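Local coordinates for aspartate aminotransferase (Giardia lamblia, PDB 3MEB), which probably catalyses the reversible transfer of an amino group from L-aspartate to 2-oxoglutarate, giving oxaloacetate and L-glutamate, with pyridoxal 5'-phosphate as cofactor, at residues 136-141 against 315-320; 146-151 against 164-169; 41-44 against 50-53. One frame throughout, in Å; residues are numbered along the deposited sequence.

Contact 1 (136-141 against 315-320). With EDO (1,2-ethanediol), chain L.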
# COMPACT_ATOMS: atom_id res chain seq x y z
N PHE A 136 -5.59 -11.34 -7.18
CA PHE A 136 -4.80 -12.38 -7.90
C PHE A 136 -4.22 -13.42 -6.94
O PHE A 136 -4.31 -14.66 -7.16
CB PHE A 136 -3.66 -11.73 -8.70
CG PHE A 136 -4.09 -11.04 -9.97
CD1 PHE A 136 -5.41 -10.68 -10.21
CD2 PHE A 136 -3.13 -10.69 -10.92
CE1 PHE A 136 -5.76 -9.99 -11.38
CE2 PHE A 136 -3.48 -10.01 -12.07
CZ PHE A 136 -4.79 -9.66 -12.29
N GLU A 137 -3.59 -12.94 -5.87
CA GLU A 137 -3.01 -13.81 -4.87
C GLU A 137 -4.10 -14.60 -4.14
O GLU A 137 -3.93 -15.79 -3.85
CB GLU A 137 -2.19 -13.02 -3.85
CG GLU A 137 -1.65 -13.84 -2.70
CD GLU A 137 -0.94 -12.99 -1.66
OE1 GLU A 137 -1.47 -11.92 -1.24
OE2 GLU A 137 0.15 -13.42 -1.24
N PHE A 138 -5.23 -13.96 -3.88
CA PHE A 138 -6.37 -14.65 -3.23
C PHE A 138 -6.76 -15.91 -4.02
O PHE A 138 -6.92 -16.98 -3.46
CB PHE A 138 -7.55 -13.67 -3.13
CG PHE A 138 -8.81 -14.26 -2.53
CD1 PHE A 138 -9.04 -14.19 -1.17
CD2 PHE A 138 -9.79 -14.81 -3.34
CE1 PHE A 138 -10.23 -14.71 -0.59
CE2 PHE A 138 -10.98 -15.34 -2.78
CZ PHE A 138 -11.19 -15.29 -1.40
N LEU A 139 -6.90 -15.77 -5.32
CA LEU A 139 -7.29 -16.89 -6.16
C LEU A 139 -6.16 -17.88 -6.36
O LEU A 139 -6.42 -19.10 -6.40
CB LEU A 139 -7.83 -16.38 -7.51
CG LEU A 139 -9.13 -15.56 -7.47
CD1 LEU A 139 -9.48 -14.99 -8.83
CD2 LEU A 139 -10.28 -16.41 -6.88
N HIS A 140 -4.93 -17.40 -6.50
CA HIS A 140 -3.82 -18.32 -6.71
C HIS A 140 -3.58 -19.21 -5.48
O HIS A 140 -3.18 -20.39 -5.60
CB HIS A 140 -2.53 -17.55 -7.08
CG HIS A 140 -1.40 -18.45 -7.44
ND1 HIS A 140 -1.48 -19.38 -8.45
CD2 HIS A 140 -0.16 -18.58 -6.91
CE1 HIS A 140 -0.33 -20.01 -8.56
NE2 HIS A 140 0.49 -19.56 -7.62
N LEU A 141 -3.81 -18.65 -4.31
CA LEU A 141 -3.71 -19.41 -3.05
C LEU A 141 -4.87 -20.40 -2.92
O LEU A 141 -4.64 -21.56 -2.58
CB LEU A 141 -3.67 -18.48 -1.84
CG LEU A 141 -2.34 -17.67 -1.68
CD1 LEU A 141 -2.41 -16.67 -0.53
CD2 LEU A 141 -1.13 -18.60 -1.54
N THR A 315 -7.50 -10.03 4.42
CA THR A 315 -6.87 -9.16 5.43
C THR A 315 -5.60 -9.80 5.98
O THR A 315 -4.65 -9.10 6.38
CB THR A 315 -7.83 -8.73 6.54
OG1 THR A 315 -8.33 -9.88 7.25
CG2 THR A 315 -9.02 -7.87 5.94
N LEU A 316 -5.55 -11.12 5.98
CA LEU A 316 -4.33 -11.81 6.38
C LEU A 316 -3.25 -11.55 5.30
O LEU A 316 -2.12 -11.23 5.62
CB LEU A 316 -4.58 -13.29 6.56
CG LEU A 316 -3.35 -14.12 6.84
CD1 LEU A 316 -2.51 -13.62 8.03
CD2 LEU A 316 -3.82 -15.58 6.96
N GLN A 317 -3.64 -11.63 4.02
CA GLN A 317 -2.70 -11.31 2.94
C GLN A 317 -2.14 -9.92 3.09
O GLN A 317 -0.90 -9.71 3.04
CB GLN A 317 -3.39 -11.43 1.57
CG GLN A 317 -3.73 -12.89 1.16
CD GLN A 317 -4.68 -12.87 0.02
OE1 GLN A 317 -5.82 -13.38 0.10
NE2 GLN A 317 -4.26 -12.21 -1.06
N ILE A 318 -3.04 -8.98 3.32
CA ILE A 318 -2.66 -7.59 3.45
C ILE A 318 -1.73 -7.35 4.65
O ILE A 318 -0.75 -6.62 4.55
CB ILE A 318 -3.92 -6.72 3.49
CG1 ILE A 318 -4.47 -6.60 2.05
CG2 ILE A 318 -3.66 -5.31 4.07
CD1 ILE A 318 -5.88 -5.93 1.99
N ARG A 319 -2.05 -8.02 5.76
CA ARG A 319 -1.26 -7.93 7.01
C ARG A 319 0.20 -8.17 6.74
O ARG A 319 1.06 -7.45 7.26
CB ARG A 319 -1.74 -8.95 8.05
CG ARG A 319 -1.02 -8.90 9.38
CD ARG A 319 -0.90 -7.49 9.98
NE ARG A 319 -0.70 -7.57 11.43
CZ ARG A 319 -0.08 -6.65 12.18
NH1 ARG A 319 0.46 -5.54 11.65
NH2 ARG A 319 0.00 -6.86 13.49
N LYS A 320 0.47 -9.20 5.92
CA LYS A 320 1.82 -9.59 5.52
C LYS A 320 2.48 -8.74 4.44
O LYS A 320 3.67 -8.93 4.15
CB LYS A 320 1.82 -11.03 5.03
CG LYS A 320 1.26 -11.98 6.01
CD LYS A 320 1.32 -13.40 5.43
CE LYS A 320 -0.01 -14.02 5.34
NZ LYS A 320 0.11 -15.46 5.13
C1 EDO L . 1.13 -2.32 13.19
O1 EDO L . 1.01 -2.43 11.75
C2 EDO L . 0.12 -3.16 13.96
O2 EDO L . 0.69 -4.42 14.35
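Gln317 reaches from one helix to another and lies against Glu137 and Phe138, its amide between the carboxylate and the edge of the ring, an example of one polar side chain bridging two widely spaced helices. The helix axes come no closer than 10.8 Å here, their N-to-C directions 114° apart, so the extended Gln317 chain spans most of the gap. Its NE2 donates to Glu137 OE1 at 2.8 Å with an N-H...O angle of 154°. The donor meets OE1 on the anti side, 35° out of the carboxylate plane. NE2 also gives a bond to Ile134 O, which fixes the amide's rotation and leaves OE1 of Gln317 3.6 Å from Phe138 CD1. In this class I aminotransferase fold the contact joins helix 127-142, at whose start the cofactor-binding residues Ser127, Gly128 and Thr129 lie, to helix 300-319, at the dimer interface. Lys164 of the second subunit forms a salt bridge with Glu137 OE1, and Phe28 of that subunit meets the Phe138 ring. The packing is looser at the exposed Leu141, whose CD1 comes only to 4.3 Å from Gln317 CG. Away from this contact Arg319 NH2 donates to O2 of a 1,2-ethanediol, probably from the crystallisation liquor, at 2.7 Å, with weaker bonds from NH1.

Contact 2 (146-151 against 164-169)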
# COMPACT_ATOMS: atom_id res chain seq x y z
N ALA A 146 -6.33 -23.43 -11.15
CA ALA A 146 -7.18 -22.74 -12.11
C ALA A 146 -6.37 -21.91 -13.10
O ALA A 146 -5.50 -21.13 -12.71
CB ALA A 146 -8.20 -21.82 -11.40
N GLU A 147 -6.68 -22.07 -14.38
CA GLU A 147 -6.06 -21.28 -15.42
C GLU A 147 -6.59 -19.86 -15.35
O GLU A 147 -7.76 -19.67 -15.07
CB GLU A 147 -6.36 -21.82 -16.80
CG GLU A 147 -6.21 -23.30 -16.96
CD GLU A 147 -4.88 -23.71 -17.51
OE1 GLU A 147 -3.88 -23.00 -17.23
OE2 GLU A 147 -4.88 -24.72 -18.22
N PHE A 148 -5.71 -18.89 -15.61
CA PHE A 148 -6.06 -17.47 -15.60
C PHE A 148 -5.95 -16.93 -17.02
O PHE A 148 -4.89 -17.08 -17.65
CB PHE A 148 -5.07 -16.73 -14.72
CG PHE A 148 -5.51 -15.35 -14.36
CD1 PHE A 148 -5.37 -14.31 -15.26
CD2 PHE A 148 -6.05 -15.10 -13.10
CE1 PHE A 148 -5.79 -13.04 -14.94
CE2 PHE A 148 -6.46 -13.84 -12.77
CZ PHE A 148 -6.30 -12.80 -13.69
N TYR A 149 -7.00 -16.28 -17.51
CA TYR A 149 -7.09 -15.83 -18.90
C TYR A 149 -7.17 -14.29 -19.00
O TYR A 149 -8.03 -13.66 -18.38
CB TYR A 149 -8.33 -16.43 -19.59
CG TYR A 149 -8.17 -17.87 -19.96
CD1 TYR A 149 -7.91 -18.26 -21.28
CD2 TYR A 149 -8.32 -18.86 -19.02
CE1 TYR A 149 -7.77 -19.60 -21.61
CE2 TYR A 149 -8.17 -20.21 -19.37
CZ TYR A 149 -7.90 -20.56 -20.64
OH TYR A 149 -7.76 -21.91 -20.91
N MET A 150 -6.23 -13.69 -19.71
CA MET A 150 -6.25 -12.26 -19.93
C MET A 150 -6.81 -11.97 -21.31
O MET A 150 -6.64 -12.78 -22.20
CB MET A 150 -4.85 -11.69 -19.90
CG MET A 150 -4.02 -12.10 -18.73
SD MET A 150 -3.49 -10.67 -17.84
CE MET A 150 -2.44 -11.42 -16.58
N PRO A 151 -7.47 -10.80 -21.51
CA PRO A 151 -7.75 -10.42 -22.89
C PRO A 151 -6.42 -10.23 -23.66
O PRO A 151 -5.38 -9.87 -23.03
CB PRO A 151 -8.50 -9.10 -22.75
CG PRO A 151 -8.07 -8.57 -21.39
CD PRO A 151 -7.83 -9.74 -20.55
N LYS A 164 4.29 -11.26 -10.49
CA LYS A 164 4.76 -11.33 -9.11
C LYS A 164 3.96 -12.38 -8.28
O LYS A 164 4.55 -12.99 -7.37
CB LYS A 164 4.74 -9.93 -8.45
CG LYS A 164 4.94 -9.96 -6.90
CD LYS A 164 5.24 -8.57 -6.32
CE LYS A 164 5.27 -8.62 -4.78
NZ LYS A 164 5.77 -7.37 -4.15
N VAL A 165 2.66 -12.59 -8.59
CA VAL A 165 1.85 -13.56 -7.83
C VAL A 165 2.06 -15.01 -8.34
O VAL A 165 2.25 -15.92 -7.56
CB VAL A 165 0.35 -13.19 -7.80
CG1 VAL A 165 -0.53 -14.31 -7.13
CG2 VAL A 165 0.15 -11.83 -7.04
N PHE A 166 2.04 -15.19 -9.65
CA PHE A 166 1.91 -16.54 -10.22
C PHE A 166 3.25 -17.06 -10.70
O PHE A 166 3.45 -18.26 -10.72
CB PHE A 166 0.98 -16.54 -11.42
CG PHE A 166 -0.49 -16.39 -11.09
CD1 PHE A 166 -1.31 -17.51 -11.03
CD2 PHE A 166 -1.03 -15.15 -10.86
CE1 PHE A 166 -2.66 -17.38 -10.74
CE2 PHE A 166 -2.37 -15.00 -10.59
CZ PHE A 166 -3.20 -16.11 -10.52
N ASN A 167 4.16 -16.14 -11.04
CA ASN A 167 5.41 -16.45 -11.76
C ASN A 167 5.08 -16.86 -13.20
O ASN A 167 4.75 -18.02 -13.46
CB ASN A 167 6.27 -17.51 -11.03
CG ASN A 167 7.64 -17.77 -11.70
OD1 ASN A 167 7.77 -17.84 -12.93
ND2 ASN A 167 8.67 -17.98 -10.87
N LYS A 168 5.17 -15.87 -14.10
CA LYS A 168 4.99 -16.06 -15.54
C LYS A 168 5.62 -17.29 -16.12
O LYS A 168 5.08 -17.87 -17.04
CB LYS A 168 5.60 -14.89 -16.35
CG LYS A 168 4.70 -13.71 -16.51
CD LYS A 168 4.86 -13.05 -17.90
CE LYS A 168 6.17 -12.32 -18.09
NZ LYS A 168 5.90 -11.11 -18.91
N LEU A 169 6.81 -17.65 -15.64
CA LEU A 169 7.57 -18.72 -16.28
C LEU A 169 7.17 -20.11 -15.79
O LEU A 169 7.23 -21.08 -16.58
CB LEU A 169 9.08 -18.52 -16.09
CG LEU A 169 9.77 -17.52 -17.03
CD1 LEU A 169 9.06 -16.16 -17.05
CD2 LEU A 169 11.22 -17.35 -16.59
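Phe148 and Phe166 meet through their rings, a small worked case of how a helix is seated on a sheet by aromatic side chains. The aromatic interaction is oblique: the centroids lie 5.6 Å apart and the planes are inclined by 59°, an attitude that is neither a parallel stack nor a true T-shape. The nearest atoms are Phe148 CD2 and Phe166 CZ, 4.0 Å apart, CZ being the atom at the far end of its ring. Phe148 CG lies opposite its backbone N (chi1 -166°), which leaves the ring beside that of Phe166. Other rings extend the cluster, for Tyr162 stacks on Phe166 and Phe136 stands edge-to-face with Phe148.

Backbone hydrogen bonding fixes the strand side: Phe148 pairs with Lys174 and its neighbour Tyr149 with Ile204 and Leu206, placing strand 148-151 between two parallel neighbours. At the helix side the polar chemistry is local. Asn167, with positive phi just after the helix, accepts the Leu169 N-H at OD1, 2.9 Å away and in the carbonyl plane, forming an Asx turn as the chain heads for strand 174-176. The whole is part of a beta-alpha-beta unit. Between these two segments the chemistry is purely apolar, consistent with ring shape and burial, rather than directed polar bonds, setting how helix and strand meet.

Contact 3 (41-44 against 50-53)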
# COMPACT_ATOMS: atom_id res chain seq x y z
N VAL A 41 7.26 12.10 -16.18
CA VAL A 41 8.61 12.55 -15.75
C VAL A 41 9.26 13.32 -16.89
O VAL A 41 9.73 14.46 -16.68
CB VAL A 41 9.49 11.39 -15.27
CG1 VAL A 41 10.90 11.87 -14.87
CG2 VAL A 41 8.82 10.69 -14.03
N LEU A 42 9.22 12.74 -18.09
CA LEU A 42 9.81 13.36 -19.26
C LEU A 42 9.12 14.66 -19.63
O LEU A 42 9.79 15.65 -19.92
CB LEU A 42 9.78 12.39 -20.44
CG LEU A 42 10.64 11.14 -20.27
CD1 LEU A 42 10.45 10.21 -21.47
CD2 LEU A 42 12.10 11.54 -20.04
N TYR A 43 7.78 14.64 -19.64
CA TYR A 43 6.97 15.80 -19.94
C TYR A 43 7.29 16.93 -18.96
O TYR A 43 7.35 18.10 -19.35
CB TYR A 43 5.48 15.46 -19.87
CG TYR A 43 4.59 16.69 -19.85
CD1 TYR A 43 4.22 17.30 -21.06
CD2 TYR A 43 4.16 17.27 -18.66
CE1 TYR A 43 3.40 18.42 -21.09
CE2 TYR A 43 3.35 18.42 -18.66
CZ TYR A 43 2.96 18.98 -19.89
OH TYR A 43 2.17 20.12 -19.98
N ASN A 44 7.50 16.58 -17.68
CA ASN A 44 7.76 17.60 -16.64
C ASN A 44 9.11 18.28 -16.79
O ASN A 44 9.25 19.47 -16.44
CB ASN A 44 7.68 17.00 -15.24
CG ASN A 44 6.27 16.79 -14.76
OD1 ASN A 44 5.32 17.37 -15.27
ND2 ASN A 44 6.12 15.94 -13.76
N LYS A 50 5.14 24.67 -25.56
CA LYS A 50 4.02 24.04 -26.29
C LYS A 50 3.84 22.52 -26.03
O LYS A 50 3.04 21.84 -26.71
CB LYS A 50 4.17 24.29 -27.79
CG LYS A 50 4.03 25.76 -28.22
CD LYS A 50 4.03 25.87 -29.74
CE LYS A 50 3.86 27.32 -30.21
NZ LYS A 50 4.51 27.60 -31.53
N LYS A 51 4.56 22.01 -25.04
CA LYS A 51 4.49 20.59 -24.67
C LYS A 51 3.08 20.13 -24.31
O LYS A 51 2.31 20.87 -23.72
CB LYS A 51 5.44 20.29 -23.50
CG LYS A 51 5.14 21.01 -22.21
CD LYS A 51 6.26 20.73 -21.25
CE LYS A 51 5.97 21.11 -19.82
NZ LYS A 51 7.10 20.68 -18.95
N VAL A 52 2.76 18.89 -24.65
CA VAL A 52 1.39 18.34 -24.42
C VAL A 52 1.55 16.96 -23.81
O VAL A 52 2.23 16.11 -24.40
CB VAL A 52 0.56 18.21 -25.72
CG1 VAL A 52 -0.87 17.73 -25.40
CG2 VAL A 52 0.52 19.57 -26.55
N ASN A 53 0.92 16.73 -22.65
CA ASN A 53 1.00 15.42 -21.99
C ASN A 53 -0.20 14.56 -22.33
O ASN A 53 -1.28 14.82 -21.85
CB ASN A 53 1.08 15.57 -20.46
CG ASN A 53 1.33 14.24 -19.74
OD1 ASN A 53 1.45 13.17 -20.37
ND2 ASN A 53 1.43 14.31 -18.39
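Two torsions set up this contact: Tyr43 has CG anti to the backbone N (chi1 167°), laying its ring between Lys51 and Asn53, while Lys51 places CG between its backbone N and carbonyl carbon (chi1 62°) and then runs extended across one face of that ring. The motif is a helix-loop-strand connection, helix 37-45 turning back into strand 52-54, whose parallel partner is strand 411-413. It illustrates how an aromatic ring can be held between two residues that lie two apart on one chain. On one face sits Asn53 CB, 3.6 Å from the Tyr43 ring centroid and close to the ring normal, a CH-pi contact. The opposite face is covered by Lys51, whose CE makes a second CH-pi contact and whose NZ lies 4.5 Å from the Tyr43 centroid, 12° off the normal, as a cation-pi partner. The backbone between them passes the edge of the ring, Lys51 C and Val52 N lying in its plane. Both faces of the ring are thus occupied, which restricts its swing, and Tyr412 of the partner strand also touches Tyr43.

The ammonium group has further work at the end of the helix. Besides facing the ring it donates to Asp46 O, so the lysine, just before the strand, is tied to the residue after the helix. Its other backbone bond is short: Lys51 NZ reaches Tyr43 O at 2.6 Å, in the carbonyl plane.

From the N terminus, contact 3 comes first, closing a short loop in which helix 37-45 folds back on strand 52-54. It is complete before the others begin and stands apart from them, its nearest atoms about 24 Å from contact 1 and about 21 Å from contact 2. Contact 1 then opens on helix 127-142 and closes only at helix 300-319, enclosing most strands of the central mixed sheet. Contact 2 is nested in that long loop and closes a brief one, from strand 148-151 to the end of helix 157-166. The two touch where helix 127-142 lies against both elements of contact 2: His140 packs on Phe166, Glu137 on Val165, and Phe136 on Phe148 of the strand.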